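Long-range contact in GCN5-related N-acetyltransferase (Brucella abortus, PDB 7N1L), which probably transfers an acetyl group from acetyl-CoA to an acceptor amine, as members of the GCN5-related N-acetyltransferase family do: residues 38-50 and 81-93. Sequence-based numbering, arbitrary orientation.
Sequences AHEFAPLLASYAQ and VDGNLVGFVIFYD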
ATOM      1  N   ALA A  38      15.800  11.669 -11.711  1.00 30.30           N
ATOM      2  CA  ALA A  38      15.245  10.521 -12.429  1.00 34.42           C
ATOM      3  C   ALA A  38      16.317   9.794 -13.218  1.00 35.08           C
ATOM      4  O   ALA A  38      16.363   8.559 -13.222  1.00 30.99           O
ATOM      5  CB  ALA A  38      14.110  10.963 -13.361  1.00 32.88           C
ATOM      6  N   HIS A  39      17.189  10.548 -13.896  1.00 35.66           N
ATOM      7  CA  HIS A  39      18.221   9.934 -14.725  1.00 34.36           C
ATOM      8  C   HIS A  39      19.216   9.137 -13.889  1.00 34.70           C
ATOM      9  O   HIS A  39      19.666   8.063 -14.309  1.00 36.57           O
ATOM     10  CB  HIS A  39      18.933  10.985 -15.557  1.00 32.58           C
ATOM     11  CG  HIS A  39      19.899  10.399 -16.535  1.00 37.80           C
ATOM     12  ND1 HIS A  39      19.496   9.591 -17.576  1.00 41.70           N
ATOM     13  CD2 HIS A  39      21.238  10.541 -16.668  1.00 35.05           C
ATOM     14  CE1 HIS A  39      20.547   9.226 -18.286  1.00 35.66           C
ATOM     15  NE2 HIS A  39      21.615   9.800 -17.763  1.00 38.07           N
ATOM     16  N   GLU A  40      19.603   9.666 -12.727  1.00 33.27           N
ATOM     17  CA  GLU A  40      20.500   8.939 -11.842  1.00 33.69           C
ATOM     18  C   GLU A  40      19.798   7.731 -11.228  1.00 32.95           C
ATOM     19  O   GLU A  40      20.402   6.666 -11.056  1.00 36.00           O
ATOM     20  CB  GLU A  40      20.999   9.886 -10.751  1.00 35.90           C
ATOM     21  CG  GLU A  40      22.507  10.083 -10.745  1.00 43.77           C
ATOM     22  CD  GLU A  40      22.995  10.795  -9.505  1.00 42.49           C
ATOM     23  OE1 GLU A  40      22.452  11.866  -9.174  1.00 44.34           O
ATOM     24  OE2 GLU A  40      23.922  10.273  -8.857  1.00 48.79           O
ATOM     25  N   PHE A  41      18.508   7.874 -10.933  1.00 31.13           N
ATOM     26  CA  PHE A  41      17.717   6.801 -10.345  1.00 32.24           C
ATOM     27  C   PHE A  41      17.456   5.695 -11.362  1.00 32.11           C
ATOM     28  O   PHE A  41      17.407   4.513 -10.990  1.00 31.67           O
ATOM     29  CB  PHE A  41      16.420   7.413  -9.801  1.00 30.72           C
ATOM     30  CG  PHE A  41      15.441   6.443  -9.202  1.00 27.98           C
ATOM     31  CD1 PHE A  41      15.843   5.442  -8.346  1.00 28.75           C
ATOM     32  CD2 PHE A  41      14.083   6.628  -9.408  1.00 29.37           C
ATOM     33  CE1 PHE A  41      14.920   4.583  -7.777  1.00 28.19           C
ATOM     34  CE2 PHE A  41      13.141   5.774  -8.842  1.00 29.95           C
ATOM     35  CZ  PHE A  41      13.569   4.751  -8.004  1.00 27.00           C
ATOM     36  N   ALA A  42      17.363   6.055 -12.642  1.00 28.95           N
ATOM     37  CA  ALA A  42      16.910   5.126 -13.679  1.00 30.75           C
ATOM     38  C   ALA A  42      17.668   3.805 -13.715  1.00 32.48           C
ATOM     39  O   ALA A  42      17.004   2.757 -13.744  1.00 32.07           O
ATOM     40  CB  ALA A  42      16.963   5.817 -15.052  1.00 29.75           C
ATOM     41  N   PRO A  43      19.016   3.762 -13.769  1.00 30.49           N
ATOM     42  CA  PRO A  43      19.685   2.450 -13.835  1.00 30.78           C
ATOM     43  C   PRO A  43      19.566   1.650 -12.556  1.00 32.52           C
ATOM     44  O   PRO A  43      19.465   0.416 -12.612  1.00 33.05           O
ATOM     45  CB  PRO A  43      21.151   2.797 -14.162  1.00 33.67           C
ATOM     46  CG  PRO A  43      21.336   4.199 -13.684  1.00 34.69           C
ATOM     47  CD  PRO A  43      19.979   4.871 -13.902  1.00 30.91           C
ATOM     48  N   LEU A  44      19.545   2.323 -11.405  1.00 31.20           N
ATOM     49  CA  LEU A  44      19.382   1.623 -10.141  1.00 30.66           C
ATOM     50  C   LEU A  44      18.034   0.924 -10.092  1.00 34.37           C
ATOM     51  O   LEU A  44      17.931  -0.242  -9.670  1.00 30.85           O
ATOM     52  CB  LEU A  44      19.527   2.620  -8.994  1.00 31.58           C
ATOM     53  CG  LEU A  44      20.161   2.109  -7.713  1.00 37.37           C
ATOM     54  CD1 LEU A  44      21.572   1.540  -8.008  1.00 35.72           C
ATOM     55  CD2 LEU A  44      20.236   3.240  -6.700  1.00 36.60           C
ATOM     56  N   LEU A  45      16.986   1.628 -10.527  1.00 29.20           N
ATOM     57  CA  LEU A  45      15.668   1.024 -10.624  1.00 31.08           C
ATOM     58  C   LEU A  45      15.664  -0.077 -11.673  1.00 33.73           C
ATOM     59  O   LEU A  45      15.021  -1.117 -11.490  1.00 34.02           O
ATOM     60  CB  LEU A  45      14.629   2.108 -10.947  1.00 28.94           C
ATOM     61  CG  LEU A  45      13.148   1.695 -11.079  1.00 32.70           C
ATOM     62  CD1 LEU A  45      12.586   1.178  -9.761  1.00 30.79           C
ATOM     63  CD2 LEU A  45      12.280   2.848 -11.611  1.00 28.49           C
ATOM     64  N   ALA A  46      16.391   0.116 -12.778  1.00 32.15           N
ATOM     65  CA  ALA A  46      16.404  -0.926 -13.800  1.00 33.06           C
ATOM     66  C   ALA A  46      17.046  -2.213 -13.282  1.00 37.47           C
ATOM     67  O   ALA A  46      16.608  -3.310 -13.637  1.00 41.59           O
ATOM     68  CB  ALA A  46      17.100  -0.435 -15.058  1.00 30.55           C
ATOM     69  N   SER A  47      18.110  -2.109 -12.481  1.00 33.97           N
ATOM     70  CA  SER A  47      18.710  -3.318 -11.929  1.00 37.41           C
ATOM     71  C   SER A  47      17.740  -4.040 -10.997  1.00 39.66           C
ATOM     72  O   SER A  47      17.626  -5.270 -11.044  1.00 45.62           O
ATOM     73  CB  SER A  47      20.004  -2.986 -11.176  1.00 33.19           C
ATOM     74  OG  SER A  47      20.980  -2.425 -12.031  1.00 35.36           O
ATOM     75  N   TYR A  48      17.021  -3.291 -10.154  1.00 36.86           N
ATOM     76  CA  TYR A  48      16.068  -3.916  -9.241  1.00 38.07           C
ATOM     77  C   TYR A  48      14.971  -4.639 -10.001  1.00 42.74           C
ATOM     78  O   TYR A  48      14.622  -5.776  -9.668  1.00 43.30           O
ATOM     79  CB  TYR A  48      15.477  -2.863  -8.309  1.00 33.43           C
ATOM     80  CG  TYR A  48      14.348  -3.334  -7.428  1.00 30.81           C
ATOM     81  CD1 TYR A  48      14.549  -4.281  -6.431  1.00 34.63           C
ATOM     82  CD2 TYR A  48      13.070  -2.819  -7.588  1.00 33.99           C
ATOM     83  CE1 TYR A  48      13.486  -4.707  -5.617  1.00 31.68           C
ATOM     84  CE2 TYR A  48      12.027  -3.226  -6.794  1.00 31.81           C
ATOM     85  CZ  TYR A  48      12.227  -4.168  -5.822  1.00 32.75           C
ATOM     86  OH  TYR A  48      11.144  -4.528  -5.048  1.00 32.59           O
ATOM     87  N   ALA A  49      14.425  -3.991 -11.029  1.00 43.65           N
ATOM     88  CA  ALA A  49      13.366  -4.594 -11.827  1.00 49.70           C
ATOM     89  C   ALA A  49      13.835  -5.855 -12.542  1.00 60.50           C
ATOM     90  O   ALA A  49      13.023  -6.747 -12.814  1.00 67.55           O
ATOM     91  CB  ALA A  49      12.829  -3.572 -12.832  1.00 49.31           C
ATOM     92  N   GLN A  50      15.132  -5.954 -12.856  1.00 53.79           N
ATOM     93  CA  GLN A  50      15.634  -7.151 -13.532  1.00 64.70           C
ATOM     94  C   GLN A  50      15.453  -8.405 -12.675  1.00 69.70           C
ATOM     95  O   GLN A  50      15.341  -9.515 -13.210  1.00 74.93           O
ATOM     96  CB  GLN A  50      17.106  -6.965 -13.921  1.00 56.74           C
ATOM     97  N   VAL A  81      27.004   7.133  -2.047  1.00 37.56           N
ATOM     98  CA  VAL A  81      28.353   6.879  -1.541  1.00 36.45           C
ATOM     99  C   VAL A  81      29.367   7.509  -2.498  1.00 40.71           C
ATOM    100  O   VAL A  81      29.385   7.184  -3.692  1.00 41.17           O
ATOM    101  CB  VAL A  81      28.608   5.369  -1.366  1.00 41.03           C
ATOM    102  CG1 VAL A  81      30.087   5.057  -1.157  1.00 36.41           C
ATOM    103  CG2 VAL A  81      27.755   4.813  -0.190  1.00 40.26           C
ATOM    104  N   ASP A  82      30.210   8.409  -1.977  1.00 41.66           N
ATOM    105  CA  ASP A  82      31.223   9.130  -2.783  1.00 41.97           C
ATOM    106  C   ASP A  82      30.609   9.787  -4.006  1.00 41.47           C
ATOM    107  O   ASP A  82      31.152   9.702  -5.109  1.00 43.93           O
ATOM    108  CB  ASP A  82      32.370   8.224  -3.223  1.00 40.03           C
ATOM    109  CG  ASP A  82      33.184   7.742  -2.074  1.00 47.50           C
ATOM    110  OD1 ASP A  82      33.523   8.594  -1.223  1.00 52.47           O
ATOM    111  OD2 ASP A  82      33.465   6.521  -2.014  1.00 46.89           O
ATOM    112  N   GLY A  83      29.449  10.411  -3.816  1.00 42.65           N
ATOM    113  CA  GLY A  83      28.736  11.089  -4.877  1.00 42.11           C
ATOM    114  C   GLY A  83      27.855  10.215  -5.749  1.00 44.16           C
ATOM    115  O   GLY A  83      26.989  10.751  -6.457  1.00 45.17           O
ATOM    116  N   ASN A  84      28.012   8.891  -5.705  1.00 39.15           N
ATOM    117  CA  ASN A  84      27.250   7.988  -6.563  1.00 40.92           C
ATOM    118  C   ASN A  84      26.032   7.400  -5.836  1.00 38.19           C
ATOM    119  O   ASN A  84      26.138   6.962  -4.687  1.00 39.13           O
ATOM    120  CB  ASN A  84      28.166   6.881  -7.079  1.00 42.82           C
ATOM    121  CG  ASN A  84      29.329   7.426  -7.935  1.00 45.16           C
ATOM    122  OD1 ASN A  84      29.125   8.223  -8.858  1.00 46.87           O
ATOM    123  ND2 ASN A  84      30.545   7.010  -7.610  1.00 40.19           N
ATOM    124  N   LEU A  85      24.884   7.400  -6.510  1.00 39.43           N
ATOM    125  CA  LEU A  85      23.657   6.822  -5.968  1.00 36.28           C
ATOM    126  C   LEU A  85      23.743   5.303  -6.020  1.00 33.34           C
ATOM    127  O   LEU A  85      23.830   4.726  -7.110  1.00 34.44           O
ATOM    128  CB  LEU A  85      22.447   7.315  -6.761  1.00 34.31           C
ATOM    129  CG  LEU A  85      21.079   6.858  -6.222  1.00 34.48           C
ATOM    130  CD1 LEU A  85      20.711   7.668  -4.990  1.00 31.86           C
ATOM    131  CD2 LEU A  85      19.983   6.930  -7.283  1.00 32.61           C
ATOM    132  N   VAL A  86      23.709   4.657  -4.850  1.00 35.08           N
ATOM    133  CA  VAL A  86      23.965   3.213  -4.743  1.00 35.07           C
ATOM    134  C   VAL A  86      22.881   2.432  -4.001  1.00 33.52           C
ATOM    135  O   VAL A  86      23.086   1.249  -3.706  1.00 34.61           O
ATOM    136  CB  VAL A  86      25.332   2.933  -4.094  1.00 33.57           C
ATOM    137  CG1 VAL A  86      26.452   3.544  -4.919  1.00 32.99           C
ATOM    138  CG2 VAL A  86      25.363   3.417  -2.657  1.00 33.08           C
ATOM    139  N   GLY A  87      21.767   3.085  -3.635  1.00 33.55           N
ATOM    140  CA  GLY A  87      20.633   2.419  -2.999  1.00 30.12           C
ATOM    141  C   GLY A  87      19.366   3.260  -3.061  1.00 30.18           C
ATOM    142  O   GLY A  87      19.415   4.450  -3.377  1.00 29.47           O
ATOM    143  N   PHE A  88      18.212   2.618  -2.835  1.00 29.27           N
ATOM    144  CA  PHE A  88      16.965   3.375  -2.721  1.00 28.58           C
ATOM    145  C   PHE A  88      15.937   2.585  -1.925  1.00 30.27           C
ATOM    146  O   PHE A  88      16.047   1.364  -1.768  1.00 28.67           O
ATOM    147  CB  PHE A  88      16.375   3.770  -4.084  1.00 26.65           C
ATOM    148  CG  PHE A  88      15.821   2.623  -4.890  1.00 27.11           C
ATOM    149  CD1 PHE A  88      14.509   2.178  -4.705  1.00 27.96           C
ATOM    150  CD2 PHE A  88      16.582   2.021  -5.878  1.00 26.68           C
ATOM    151  CE1 PHE A  88      13.990   1.154  -5.475  1.00 24.15           C
ATOM    152  CE2 PHE A  88      16.069   1.000  -6.650  1.00 28.22           C
ATOM    153  CZ  PHE A  88      14.762   0.568  -6.448  1.00 27.02           C
ATOM    154  N   VAL A  89      14.940   3.306  -1.406  1.00 28.76           N
ATOM    155  CA  VAL A  89      13.738   2.682  -0.865  1.00 28.65           C
ATOM    156  C   VAL A  89      12.552   3.528  -1.305  1.00 28.89           C
ATOM    157  O   VAL A  89      12.591   4.761  -1.197  1.00 30.12           O
ATOM    158  CB  VAL A  89      13.774   2.505   0.673  1.00 25.35           C
ATOM    159  CG1 VAL A  89      13.927   3.820   1.396  1.00 27.39           C
ATOM    160  CG2 VAL A  89      12.518   1.794   1.146  1.00 28.18           C
ATOM    161  N   ILE A  90      11.521   2.864  -1.835  1.00 27.80           N
ATOM    162  CA  ILE A  90      10.276   3.487  -2.281  1.00 27.89           C
ATOM    163  C   ILE A  90       9.217   3.270  -1.210  1.00 29.37           C
ATOM    164  O   ILE A  90       9.003   2.133  -0.766  1.00 26.12           O
ATOM    165  CB  ILE A  90       9.814   2.894  -3.624  1.00 29.02           C
ATOM    166  CG1 ILE A  90      10.861   3.145  -4.716  1.00 27.96           C
ATOM    167  CG2 ILE A  90       8.457   3.480  -4.044  1.00 26.82           C
ATOM    168  CD1 ILE A  90      10.613   2.332  -6.001  1.00 24.70           C
ATOM    169  N   PHE A  91       8.543   4.347  -0.796  1.00 29.69           N
ATOM    170  CA  PHE A  91       7.567   4.249   0.282  1.00 25.82           C
ATOM    171  C   PHE A  91       6.358   5.121   0.014  1.00 28.35           C
ATOM    172  O   PHE A  91       6.437   6.127  -0.696  1.00 28.01           O
ATOM    173  CB  PHE A  91       8.170   4.647   1.626  1.00 27.32           C
ATOM    174  CG  PHE A  91       8.564   6.089   1.734  1.00 26.98           C
ATOM    175  CD1 PHE A  91       9.786   6.528   1.224  1.00 29.80           C
ATOM    176  CD2 PHE A  91       7.767   6.997   2.413  1.00 28.84           C
ATOM    177  CE1 PHE A  91      10.178   7.865   1.360  1.00 27.16           C
ATOM    178  CE2 PHE A  91       8.149   8.328   2.547  1.00 24.09           C
ATOM    179  CZ  PHE A  91       9.353   8.756   2.021  1.00 27.46           C
ATOM    180  N   TYR A  92       5.247   4.757   0.664  1.00 27.74           N
ATOM    181  CA  TYR A  92       3.998   5.486   0.554  1.00 25.47           C
ATOM    182  C   TYR A  92       3.612   6.011   1.924  1.00 26.73           C
ATOM    183  O   TYR A  92       3.727   5.303   2.923  1.00 30.61           O
ATOM    184  CB  TYR A  92       2.887   4.601  -0.023  1.00 27.24           C
ATOM    185  CG  TYR A  92       3.385   3.837  -1.218  1.00 26.90           C
ATOM    186  CD1 TYR A  92       3.791   4.502  -2.355  1.00 28.91           C
ATOM    187  CD2 TYR A  92       3.383   2.467  -1.237  1.00 28.11           C
ATOM    188  CE1 TYR A  92       4.276   3.834  -3.445  1.00 27.68           C
ATOM    189  CE2 TYR A  92       3.845   1.784  -2.337  1.00 31.34           C
ATOM    190  CZ  TYR A  92       4.301   2.481  -3.441  1.00 29.51           C
ATOM    191  OH  TYR A  92       4.759   1.820  -4.573  1.00 32.48           O
ATOM    192  N   ASP A  93       3.193   7.261   1.976  1.00 25.33           N
ATOM    193  CA  ASP A  93       2.650   7.866   3.191  1.00 28.90           C
ATOM    194  C   ASP A  93       1.127   7.758   3.052  1.00 28.37           C
ATOM    195  O   ASP A  93       0.505   8.538   2.329  1.00 30.20           O
ATOM    196  CB  ASP A  93       3.115   9.314   3.343  1.00 23.18           C
ATOM    197  CG  ASP A  93       2.651   9.956   4.662  1.00 27.90           C
ATOM    198  OD1 ASP A  93       1.712   9.430   5.295  1.00 28.89           O
ATOM    199  OD2 ASP A  93       3.170  11.030   5.048  1.00 27.10           O
TER
HETATM  200  O   HOH W   1      24.622   7.984  -9.469  1.00 40.66           O
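In this GNAT domain the first helix packs on one face of the central sheet through three aromatic rings, with F88 of the strand held between F41 and Y48 of the helix. F41 turns its edge to F88: CE1 of F41 stands over one face of that ring, 3.6 Å from CD2 of F88, and the planes meet at 85° in a T-shaped pair. CG of F88 lies between its own backbone N and carbonyl carbon, which lays the ring face against F41 CE1 and its CZ end against Y48. F88 then plays the opposite part, presenting its edge to the face of Y48 in an offset edge-to-face pair, where F88 CZ lies 4.0 Å from Y48 CD2. L44 O meets the F88 rim in the ring plane, while L45 CD1 reaches CZ of the same ring.

The axes of helix 38-50 and strand 84-93 cross at 48°, 8.8 Å apart at their closest, placing this helix of the GNAT fold on one face of the mixed sheet. Just before F88 the strand carries a classic beta bulge, V86 and G87 both facing A79 of strand 74-81. L44 packs here: its CD2 comes 3.4 Å from G87 N and also touches L85 CD2 at 3.7 Å. L85, its CG anti to the backbone N (chi1 -176°), extends CD2 to the helix backbone, 3.8 Å from E40 O.

Toward the V81-N84 type I' turn the contact becomes polar. One water donates to E40 OE2 in a short bond and accepts from L85 N at 3.0 Å, bridging carboxylate and strand, while R80 forms a salt bridge with E40 OE1. At the far end Y48 OH bonds H108 ND1 of strand 101-111, and the Y48 side chain also packs on V98 of the second subunit.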